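PDB 3NOH: putative peptide binding protein, which is of unknown function but may bind peptides. Local coordinates for residues A[22-34]-A[107-119]. Numbering follows the deposited sequence. Where two conformers were deposited one is given.
Sequences SYIFCMNPLLDKL and SGKYEAFLSESDL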
# COMPACT_ATOMS: atom_id res chain seq x y z
N SER A 22 7.67 8.66 -8.55
CA SER A 22 7.78 7.85 -7.33
C SER A 22 6.46 7.70 -6.69
O SER A 22 5.64 8.62 -6.69
CB SER A 22 8.72 8.57 -6.32
OG SER A 22 10.04 8.59 -6.78
N TYR A 23 6.25 6.52 -6.13
CA TYR A 23 5.09 6.21 -5.36
C TYR A 23 5.55 5.63 -4.08
O TYR A 23 6.72 5.22 -3.92
CB TYR A 23 4.22 5.18 -6.11
CG TYR A 23 3.65 5.75 -7.37
CD1 TYR A 23 4.41 5.79 -8.51
CD2 TYR A 23 2.34 6.26 -7.41
CE1 TYR A 23 3.92 6.37 -9.69
CE2 TYR A 23 1.84 6.83 -8.57
CZ TYR A 23 2.63 6.89 -9.70
OH TYR A 23 2.12 7.43 -10.88
N ILE A 24 4.61 5.61 -3.14
CA ILE A 24 4.83 4.90 -1.91
C ILE A 24 3.79 3.87 -1.60
O ILE A 24 2.61 4.05 -1.92
CB ILE A 24 5.01 5.83 -0.73
CG1 ILE A 24 3.79 6.65 -0.44
CG2 ILE A 24 6.29 6.72 -0.86
CD1 ILE A 24 3.93 7.25 1.02
N PHE A 25 4.27 2.75 -1.03
CA PHE A 25 3.46 1.76 -0.39
C PHE A 25 3.70 1.89 1.09
O PHE A 25 4.83 1.68 1.53
CB PHE A 25 3.73 0.35 -0.88
CG PHE A 25 2.99 -0.71 -0.14
CD1 PHE A 25 1.63 -0.83 -0.27
CD2 PHE A 25 3.68 -1.60 0.71
CE1 PHE A 25 0.94 -1.78 0.43
CE2 PHE A 25 2.96 -2.59 1.39
CZ PHE A 25 1.61 -2.66 1.26
N CYS A 26 2.64 2.22 1.85
CA CYS A 26 2.81 2.66 3.22
C CYS A 26 1.89 1.82 4.12
O CYS A 26 0.70 1.67 3.82
CB CYS A 26 2.45 4.18 3.34
SG CYS A 26 2.80 4.84 4.96
N MSE A 27 2.45 1.30 5.22
CA MSE A 27 1.73 0.47 6.19
C MSE A 27 1.74 1.15 7.54
O MSE A 27 2.75 1.76 7.94
CB MSE A 27 2.41 -0.92 6.31
CG MSE A 27 2.31 -1.73 5.03
SE MSE A 27 3.46 -3.24 5.07
CE MSE A 27 5.10 -2.24 4.70
N ASN A 28 0.65 1.01 8.27
CA ASN A 28 0.53 1.48 9.64
C ASN A 28 1.09 0.40 10.59
O ASN A 28 0.46 -0.62 10.88
CB ASN A 28 -0.94 1.76 9.96
CG ASN A 28 -1.13 2.34 11.33
OD1 ASN A 28 -0.21 2.32 12.19
ND2 ASN A 28 -2.34 2.85 11.58
N PRO A 29 2.32 0.63 11.13
CA PRO A 29 2.96 -0.41 11.94
C PRO A 29 2.39 -0.61 13.35
O PRO A 29 2.75 -1.55 14.07
CB PRO A 29 4.41 0.07 12.00
CG PRO A 29 4.30 1.54 11.98
CD PRO A 29 3.13 1.86 11.09
N LEU A 30 1.52 0.30 13.76
CA LEU A 30 0.89 0.22 15.06
C LEU A 30 -0.38 -0.64 14.99
O LEU A 30 -0.90 -1.04 16.03
CB LEU A 30 0.60 1.63 15.60
CG LEU A 30 1.87 2.49 15.83
CD1 LEU A 30 1.54 3.84 16.48
CD2 LEU A 30 2.88 1.72 16.68
N LEU A 31 -0.85 -0.95 13.79
CA LEU A 31 -2.00 -1.87 13.60
C LEU A 31 -1.57 -3.28 13.97
O LEU A 31 -0.60 -3.82 13.40
CB LEU A 31 -2.47 -1.79 12.14
CG LEU A 31 -3.61 -2.67 11.61
CD1 LEU A 31 -4.96 -2.16 12.07
CD2 LEU A 31 -3.54 -2.73 10.09
N ASP A 32 -2.27 -3.90 14.93
CA ASP A 32 -1.92 -5.22 15.41
C ASP A 32 -1.59 -6.18 14.30
O ASP A 32 -0.58 -6.88 14.36
CB ASP A 32 -3.05 -5.79 16.28
CG ASP A 32 -3.04 -5.22 17.70
OD1 ASP A 32 -2.06 -4.50 18.04
OD2 ASP A 32 -4.00 -5.47 18.48
N LYS A 33 -2.42 -6.19 13.26
CA LYS A 33 -2.23 -7.16 12.19
C LYS A 33 -1.07 -6.92 11.27
O LYS A 33 -0.69 -7.81 10.53
CB LYS A 33 -3.48 -7.33 11.40
CG LYS A 33 -3.92 -6.22 10.56
CD LYS A 33 -5.19 -6.71 9.93
CE LYS A 33 -5.89 -5.61 9.21
NZ LYS A 33 -7.24 -6.12 8.77
N LEU A 34 -0.52 -5.71 11.29
CA LEU A 34 0.66 -5.41 10.50
C LEU A 34 1.83 -5.06 11.42
O LEU A 34 2.80 -4.49 10.97
CB LEU A 34 0.38 -4.27 9.52
CG LEU A 34 -0.53 -4.57 8.32
CD1 LEU A 34 -0.82 -3.28 7.55
CD2 LEU A 34 0.04 -5.70 7.40
N SER A 107 -4.25 10.74 10.80
CA SER A 107 -4.89 10.24 12.01
C SER A 107 -4.53 8.77 12.31
O SER A 107 -4.86 8.30 13.38
CB SER A 107 -6.41 10.35 11.89
OG SER A 107 -6.86 9.56 10.82
N GLY A 108 -3.89 8.08 11.40
CA GLY A 108 -3.66 6.63 11.53
C GLY A 108 -4.89 5.76 11.32
O GLY A 108 -4.82 4.55 11.60
N LYS A 109 -5.96 6.31 10.73
CA LYS A 109 -7.16 5.52 10.47
C LYS A 109 -7.03 4.87 9.09
O LYS A 109 -7.81 5.10 8.13
CB LYS A 109 -8.42 6.36 10.72
CG LYS A 109 -8.64 6.59 12.25
CD LYS A 109 -9.34 7.92 12.64
CE LYS A 109 -10.89 7.92 12.51
NZ LYS A 109 -11.64 7.59 13.77
N TYR A 110 -6.01 4.01 8.98
CA TYR A 110 -5.76 3.27 7.77
C TYR A 110 -4.96 2.03 8.13
O TYR A 110 -4.38 1.98 9.20
CB TYR A 110 -5.01 4.12 6.69
CG TYR A 110 -3.54 4.32 7.01
CD1 TYR A 110 -3.13 5.26 7.94
CD2 TYR A 110 -2.57 3.55 6.37
CE1 TYR A 110 -1.76 5.43 8.22
CE2 TYR A 110 -1.22 3.70 6.65
CZ TYR A 110 -0.83 4.66 7.57
OH TYR A 110 0.48 4.82 7.90
N GLU A 111 -4.89 1.08 7.20
CA GLU A 111 -4.07 -0.13 7.36
C GLU A 111 -2.88 0.03 6.45
O GLU A 111 -1.73 0.05 6.93
CB GLU A 111 -4.90 -1.40 7.07
CG GLU A 111 -6.18 -1.39 7.93
CD GLU A 111 -7.02 -2.63 7.87
OE1 GLU A 111 -6.89 -3.38 6.91
OE2 GLU A 111 -7.86 -2.81 8.79
N ALA A 112 -3.13 0.13 5.15
CA ALA A 112 -2.07 0.41 4.14
C ALA A 112 -2.61 1.37 3.10
O ALA A 112 -3.82 1.52 2.94
CB ALA A 112 -1.50 -0.87 3.48
N PHE A 113 -1.72 2.07 2.40
CA PHE A 113 -2.12 2.85 1.26
C PHE A 113 -1.07 2.88 0.20
O PHE A 113 0.13 2.65 0.46
CB PHE A 113 -2.60 4.28 1.61
CG PHE A 113 -1.53 5.23 2.10
CD1 PHE A 113 -0.76 5.94 1.21
CD2 PHE A 113 -1.31 5.40 3.46
CE1 PHE A 113 0.19 6.83 1.64
CE2 PHE A 113 -0.36 6.29 3.91
CZ PHE A 113 0.42 6.99 2.99
N LEU A 114 -1.49 3.25 -1.00
CA LEU A 114 -0.61 3.56 -2.13
C LEU A 114 -0.83 4.99 -2.53
O LEU A 114 -1.97 5.43 -2.61
CB LEU A 114 -0.96 2.68 -3.32
CG LEU A 114 -0.50 1.23 -3.25
CD1 LEU A 114 -1.31 0.37 -4.24
CD2 LEU A 114 1.02 1.15 -3.53
N SER A 115 0.23 5.72 -2.82
CA SER A 115 0.04 7.08 -3.33
C SER A 115 1.24 7.54 -4.12
O SER A 115 2.37 7.03 -3.98
CB SER A 115 -0.25 8.10 -2.20
OG SER A 115 0.94 8.40 -1.44
N GLU A 116 1.01 8.56 -4.94
CA GLU A 116 2.10 9.39 -5.44
C GLU A 116 2.91 9.83 -4.21
O GLU A 116 2.31 10.13 -3.16
CB GLU A 116 1.57 10.64 -6.16
CG GLU A 116 0.97 10.27 -7.49
CD GLU A 116 0.63 11.45 -8.42
OE1 GLU A 116 0.91 12.63 -8.09
OE2 GLU A 116 0.22 11.11 -9.57
N SER A 117 4.22 9.87 -4.35
CA SER A 117 5.09 10.06 -3.19
C SER A 117 4.80 11.38 -2.44
O SER A 117 4.95 11.39 -1.20
CB SER A 117 6.55 9.97 -3.56
OG SER A 117 6.93 10.98 -4.46
N ASP A 118 4.35 12.40 -3.19
CA ASP A 118 4.10 13.74 -2.62
C ASP A 118 2.65 14.00 -2.22
O ASP A 118 2.30 15.14 -1.88
CB ASP A 118 4.56 14.84 -3.56
CG ASP A 118 3.86 14.81 -4.94
OD1 ASP A 118 3.23 13.81 -5.35
OD2 ASP A 118 4.04 15.81 -5.66
N LEU A 119 1.82 12.98 -2.17
CA LEU A 119 0.44 13.23 -1.82
C LEU A 119 0.28 13.55 -0.31
O LEU A 119 -0.38 14.50 0.05
CB LEU A 119 -0.46 12.07 -2.16
CG LEU A 119 -1.94 12.25 -1.73
CD1 LEU A 119 -2.63 13.57 -2.30
CD2 LEU A 119 -2.79 11.02 -2.04
O HOH W 1 -0.11 8.63 -10.79
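Asn28, just past the end of strand 22-27, reaches across to the chain that leads into strand 112-116. Its CB sits over one face of the Tyr110 ring, 4.0 Å from the centroid, a CH-pi contact. CG trans to the backbone N (chi1 -176°) carries the amide toward that chain: ND2 donates to Tyr110 O at 3.3 Å, a bond lying close to the amide plane, and OD1 turns back to accept from Leu30 N (3.1 Å, the donor tilted 34° from the carbonyl plane), closing an Asx turn. An amide suits this place because one end donates and the other accepts; an alanine here would probably leave Tyr110 O without this donor and the turn without its side-chain clasp. Strands 22-27 and 112-116 are antiparallel neighbours inside a five-stranded mixed sheet, with helices 37-47 and 71-86 packed on the Phe25 and Leu114 face, where Leu114 CD2 touches the Phe25 ring edge. On the other face, Cys26 is slim enough for its CB to lie over the Phe113 ring, 3.7 Å from the centroid, and Ile24 CD1 meets Phe113 CE1. Beyond the turn, Lys33 NZ forms a salt bridge with Glu111 OE1 (3.3 Å), weak as a hydrogen bond; NZ also donates to Ser61 O, and OE1 accepts from Asp63 N.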